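Local coordinates for protein cystatin F (Homo sapiens, PDB 2CH9) that inhibits cysteine proteases such as papain and cathepsin L, forms a disulfide-linked homodimer that is activated by reduction, and may take part in immune regulation, at residues A[34-38]-A[51-56]. Numbering follows the deposited sequence.
Sequences ARYSV and FKESRI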
loop_
_atom_site.group_PDB
_atom_site.type_symbol
_atom_site.label_atom_id
_atom_site.label_comp_id
_atom_site.label_asym_id
_atom_site.label_seq_id
_atom_site.Cartn_x
_atom_site.Cartn_y
_atom_site.Cartn_z
ATOM N N ALA A 34 4.245 -12.937 6.988
ATOM C CA ALA A 34 5.605 -13.134 6.484
ATOM C C ALA A 34 5.801 -14.536 5.896
ATOM O O ALA A 34 6.547 -14.697 4.929
ATOM C CB ALA A 34 6.624 -12.874 7.581
ATOM N N ARG A 35 5.141 -15.537 6.482
ATOM C CA ARG A 35 5.122 -16.889 5.906
ATOM C C ARG A 35 4.409 -16.922 4.555
ATOM O O ARG A 35 4.901 -17.540 3.603
ATOM C CB ARG A 35 4.491 -17.907 6.875
ATOM C CG ARG A 35 4.349 -19.332 6.322
ATOM C CD ARG A 35 5.693 -19.941 5.836
ATOM N NE ARG A 35 6.706 -19.963 6.888
ATOM C CZ ARG A 35 6.781 -20.873 7.862
ATOM N NH1 ARG A 35 5.910 -21.873 7.936
ATOM N NH2 ARG A 35 7.740 -20.772 8.774
ATOM N N TYR A 36 3.248 -16.278 4.460
ATOM C CA TYR A 36 2.586 -16.162 3.155
ATOM C C TYR A 36 3.489 -15.531 2.093
ATOM O O TYR A 36 3.517 -15.977 0.937
ATOM C CB TYR A 36 1.304 -15.364 3.257
ATOM C CG TYR A 36 0.234 -16.060 4.028
ATOM C CD1 TYR A 36 -0.002 -17.428 3.859
ATOM C CD2 TYR A 36 -0.588 -15.348 4.893
ATOM C CE1 TYR A 36 -1.022 -18.069 4.575
ATOM C CE2 TYR A 36 -1.596 -15.973 5.611
ATOM C CZ TYR A 36 -1.810 -17.322 5.442
ATOM O OH TYR A 36 -2.817 -17.920 6.149
ATOM N N SER A 37 4.234 -14.501 2.497
ATOM C CA SER A 37 5.109 -13.768 1.575
ATOM C C SER A 37 6.169 -14.679 0.973
ATOM O O SER A 37 6.368 -14.699 -0.252
ATOM C CB SER A 37 5.783 -12.608 2.301
ATOM O OG SER A 37 4.802 -11.718 2.764
ATOM N N VAL A 38 6.839 -15.452 1.831
ATOM C CA VAL A 38 7.905 -16.322 1.343
ATOM C C VAL A 38 7.370 -17.502 0.528
ATOM O O VAL A 38 8.037 -17.987 -0.388
ATOM C CB VAL A 38 8.872 -16.750 2.448
ATOM C CG1 VAL A 38 8.263 -17.854 3.342
ATOM C CG2 VAL A 38 10.202 -17.169 1.813
ATOM N N PHE A 51 12.792 -21.215 0.088
ATOM C CA PHE A 51 13.232 -20.131 0.956
ATOM C C PHE A 51 12.294 -20.037 2.146
ATOM O O PHE A 51 11.174 -20.530 2.086
ATOM C CB PHE A 51 13.263 -18.814 0.188
ATOM C CG PHE A 51 14.481 -18.643 -0.678
ATOM C CD1 PHE A 51 14.722 -19.496 -1.753
ATOM C CD2 PHE A 51 15.383 -17.608 -0.431
ATOM C CE1 PHE A 51 15.855 -19.329 -2.565
ATOM C CE2 PHE A 51 16.517 -17.432 -1.231
ATOM C CZ PHE A 51 16.753 -18.294 -2.302
ATOM N N LYS A 52 12.751 -19.388 3.215
ATOM C CA LYS A 52 11.956 -19.211 4.425
ATOM C C LYS A 52 12.205 -17.812 4.993
ATOM O O LYS A 52 13.324 -17.276 4.899
ATOM C CB LYS A 52 12.340 -20.291 5.447
ATOM C CG LYS A 52 11.580 -20.293 6.769
ATOM C CD LYS A 52 12.090 -21.415 7.662
ATOM C CE LYS A 52 11.356 -21.467 8.981
ATOM N NZ LYS A 52 11.889 -22.549 9.870
ATOM N N GLU A 53 11.169 -17.206 5.567
ATOM C CA GLU A 53 11.341 -15.896 6.188
ATOM C C GLU A 53 12.401 -16.021 7.295
ATOM O O GLU A 53 12.365 -16.962 8.100
ATOM C CB GLU A 53 10.000 -15.359 6.702
ATOM C CG GLU A 53 9.437 -16.024 7.981
ATOM C CD GLU A 53 8.788 -17.389 7.763
ATOM O OE1 GLU A 53 8.731 -17.909 6.623
ATOM O OE2 GLU A 53 8.331 -17.961 8.766
ATOM N N SER A 54 13.371 -15.105 7.303
ATOM C CA SER A 54 14.442 -15.166 8.297
ATOM C C SER A 54 14.389 -14.035 9.318
ATOM O O SER A 54 14.849 -14.204 10.439
ATOM C CB SER A 54 15.828 -15.252 7.638
ATOM O OG SER A 54 16.158 -14.072 6.924
ATOM N N ARG A 55 13.827 -12.889 8.935
ATOM C CA ARG A 55 13.755 -11.735 9.827
ATOM C C ARG A 55 12.681 -10.776 9.347
ATOM O O ARG A 55 12.575 -10.518 8.162
ATOM C CB ARG A 55 15.119 -11.026 9.896
ATOM C CG ARG A 55 15.201 -9.871 10.874
ATOM C CD ARG A 55 16.656 -9.581 11.281
ATOM N NE ARG A 55 17.380 -8.834 10.253
ATOM C CZ ARG A 55 17.930 -7.632 10.431
ATOM N NH1 ARG A 55 17.858 -7.019 11.612
ATOM N NH2 ARG A 55 18.559 -7.037 9.422
ATOM N N ILE A 56 11.889 -10.247 10.270
ATOM C CA ILE A 56 10.918 -9.220 9.934
ATOM C C ILE A 56 11.384 -7.949 10.612
ATOM O O ILE A 56 11.371 -7.859 11.842
ATOM C CB ILE A 56 9.505 -9.593 10.406
ATOM C CG1 ILE A 56 9.095 -10.935 9.819
ATOM C CG2 ILE A 56 8.502 -8.485 10.032
ATOM C CD1 ILE A 56 8.052 -11.642 10.617
#
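A bidentate salt bridge joins R35 of the helix to E53 of the strand. R35 NE donates to E53 OE1 at 2.9 Å in a nearly straight hydrogen bond (173°). R35 NH2 reaches E53 OE2, also at 2.9 Å. A weak third bond runs from R35 NE to E53 OE2 (3.2 Å, 129°). The carboxylate meets the guanidinium at its edge, near the plane of the group. R35 NH1 forms a second salt bridge, with D89, so the arginine links two acids. The CA-to-CB bond of K52 points away from the helix, yet K52 CE lies 3.7 Å from R35 NH2. The K52 ammonium itself bonds to the backbone O of C91.

The two segments belong to the cystatin fold, in which an antiparallel sheet wraps around one long helix. Here helix 28-44 crosses strand 49-63, with the local axes 7.3 Å apart at an angle of 139°. A classic beta bulge lies between E53 and I56: S54 and R55 both face E74 of the neighbouring strand 67-78. With this extra residue, E53 and I56, three apart, both direct CA-to-CB toward the helix.

Apolar contacts complete the interface. V38 CG2 packs on F51 CB at 3.8 Å. V38 also touches I75 of the next strand. One helical turn earlier, A34 CB meets I56 CD1 at 3.6 Å. I56 extends this packing along the helix to V30 and L31. Separately, V38 CG1 lies against the carboxylate, 3.3 Å from E53 OE1.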